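Local coordinates for protein AlyGC (Glaciecola chathamensis, PDB 5GKD) that probably cleaves alginate by the elimination reaction of a family 6 polysaccharide lyase, with a calcium ion bound in its N-terminal beta-helix, at residues E232-L237 with V604-I609. Residues are numbered along the deposited sequence; the frame is centred on the assembly and turned at random.
Sequences ESRGTL and VEYLTI
With CG anti to the backbone N and the chain extended from CG to NE, Arg234 spans the gap to Glu605, bent at its second torsion, and Tyr606, whose side chains come from the opposite direction. The backbones stay well apart, the closest CA atoms, of Arg234 and Glu605, being 12.6 Å from each other, and one nitrogen carries both direct bonds. Arg234 NH2 forms a salt bridge to Glu605 OE2 at 2.7 Å, coming from the anti side but 35° out of the carboxylate plane, which is turned 79° from the guanidinium. The same NH2 donates to Tyr606 OH at 3.0 Å, nearly straight (163°) and in the guanidinium plane. A water, also in that plane, accepts from Arg234 NH1 and donates to Glu605 OE2, bridging the pair on the salt-bridge edge; these two in-plane partners limit the guanidinium's rotation, and the salt bridge adds a tilted third contact. Glu605 OE1 bonds Tyr602 OH. Tyr606 OH also bonds Asp258 OD2, of the same beta-helix as Arg234, and its ring stacks on His637. Arg234 centres an inverse gamma turn before strand 236-241 of the calcium-binding beta-helix; Tyr606 belongs to strand 606-610. This buried polar bridge joins the N-terminal, pectate-lyase-like beta-helix to a second, C-terminal parallel beta-helix.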
# COMPACT_ATOMS: atom_id res chain seq x y z
N GLU A 232 6.25 -7.64 33.15
CA GLU A 232 5.05 -7.69 32.32
C GLU A 232 5.39 -7.75 30.83
O GLU A 232 4.70 -7.16 30.00
CB GLU A 232 4.12 -6.52 32.63
CG GLU A 232 3.53 -6.58 34.03
CD GLU A 232 2.52 -5.46 34.33
OE1 GLU A 232 2.23 -4.62 33.45
OE2 GLU A 232 2.03 -5.43 35.48
N SER A 233 6.44 -8.48 30.49
CA SER A 233 6.90 -8.54 29.12
C SER A 233 6.30 -9.76 28.44
O SER A 233 6.43 -10.89 28.93
CB SER A 233 8.43 -8.57 29.04
OG SER A 233 8.98 -7.32 29.38
N ARG A 234 5.68 -9.50 27.29
CA ARG A 234 4.89 -10.45 26.53
C ARG A 234 5.79 -11.31 25.64
O ARG A 234 5.72 -11.29 24.42
CB ARG A 234 3.88 -9.67 25.70
CG ARG A 234 2.60 -10.33 25.38
CD ARG A 234 1.73 -9.33 24.63
NE ARG A 234 0.48 -9.89 24.13
CZ ARG A 234 0.35 -10.50 22.96
NH1 ARG A 234 1.39 -10.67 22.16
NH2 ARG A 234 -0.84 -10.94 22.60
N GLY A 235 6.66 -12.07 26.30
CA GLY A 235 7.66 -12.84 25.58
C GLY A 235 8.53 -13.59 26.56
O GLY A 235 8.16 -13.77 27.72
N THR A 236 9.70 -13.99 26.08
CA THR A 236 10.57 -14.93 26.77
C THR A 236 12.03 -14.51 26.65
O THR A 236 12.39 -13.68 25.80
CB THR A 236 10.44 -16.36 26.21
OG1 THR A 236 11.01 -16.42 24.90
CG2 THR A 236 8.99 -16.79 26.14
N LEU A 237 12.85 -15.10 27.50
CA LEU A 237 14.29 -15.19 27.31
C LEU A 237 14.56 -16.52 26.62
O LEU A 237 14.49 -17.57 27.25
CB LEU A 237 15.01 -15.10 28.65
CG LEU A 237 16.53 -14.94 28.73
CD1 LEU A 237 16.94 -14.70 30.19
CD2 LEU A 237 17.28 -16.09 28.13
N VAL A 604 -4.21 -8.05 13.03
CA VAL A 604 -4.98 -7.88 14.26
C VAL A 604 -4.54 -8.89 15.32
O VAL A 604 -4.43 -10.09 15.04
CB VAL A 604 -6.49 -7.99 13.99
CG1 VAL A 604 -6.85 -9.34 13.36
CG2 VAL A 604 -7.29 -7.76 15.27
N GLU A 605 -4.32 -8.42 16.55
CA GLU A 605 -3.96 -9.33 17.63
C GLU A 605 -5.21 -9.98 18.24
O GLU A 605 -5.25 -11.20 18.39
CB GLU A 605 -3.15 -8.60 18.70
CG GLU A 605 -2.54 -9.53 19.75
CD GLU A 605 -1.48 -10.48 19.21
OE1 GLU A 605 -0.99 -10.29 18.07
OE2 GLU A 605 -1.12 -11.43 19.93
N TYR A 606 -6.21 -9.18 18.60
CA TYR A 606 -7.47 -9.66 19.18
C TYR A 606 -8.64 -9.10 18.39
O TYR A 606 -8.87 -7.89 18.41
CB TYR A 606 -7.61 -9.24 20.64
CG TYR A 606 -6.52 -9.72 21.55
CD1 TYR A 606 -6.56 -11.00 22.12
CD2 TYR A 606 -5.46 -8.90 21.85
CE1 TYR A 606 -5.55 -11.44 22.97
CE2 TYR A 606 -4.45 -9.32 22.68
CZ TYR A 606 -4.50 -10.59 23.22
OH TYR A 606 -3.48 -10.96 24.05
N LEU A 607 -9.38 -9.97 17.73
CA LEU A 607 -10.67 -9.64 17.14
C LEU A 607 -11.77 -10.23 18.02
O LEU A 607 -11.84 -11.45 18.17
CB LEU A 607 -10.78 -10.22 15.73
CG LEU A 607 -11.65 -9.60 14.65
CD1 LEU A 607 -12.24 -10.68 13.78
CD2 LEU A 607 -12.70 -8.66 15.17
N THR A 608 -12.62 -9.38 18.57
CA THR A 608 -13.71 -9.82 19.44
C THR A 608 -15.04 -9.24 18.98
O THR A 608 -15.15 -8.02 18.82
CB THR A 608 -13.45 -9.44 20.90
OG1 THR A 608 -12.30 -10.13 21.38
CG2 THR A 608 -14.63 -9.84 21.78
N ILE A 609 -16.04 -10.09 18.76
CA ILE A 609 -17.40 -9.68 18.41
C ILE A 609 -18.35 -10.45 19.31
O ILE A 609 -18.47 -11.67 19.19
CB ILE A 609 -17.74 -9.93 16.94
CG1 ILE A 609 -16.84 -9.14 16.00
CG2 ILE A 609 -19.18 -9.56 16.65
CD1 ILE A 609 -17.14 -9.39 14.54
O HOH W 1 1.59 -11.94 19.44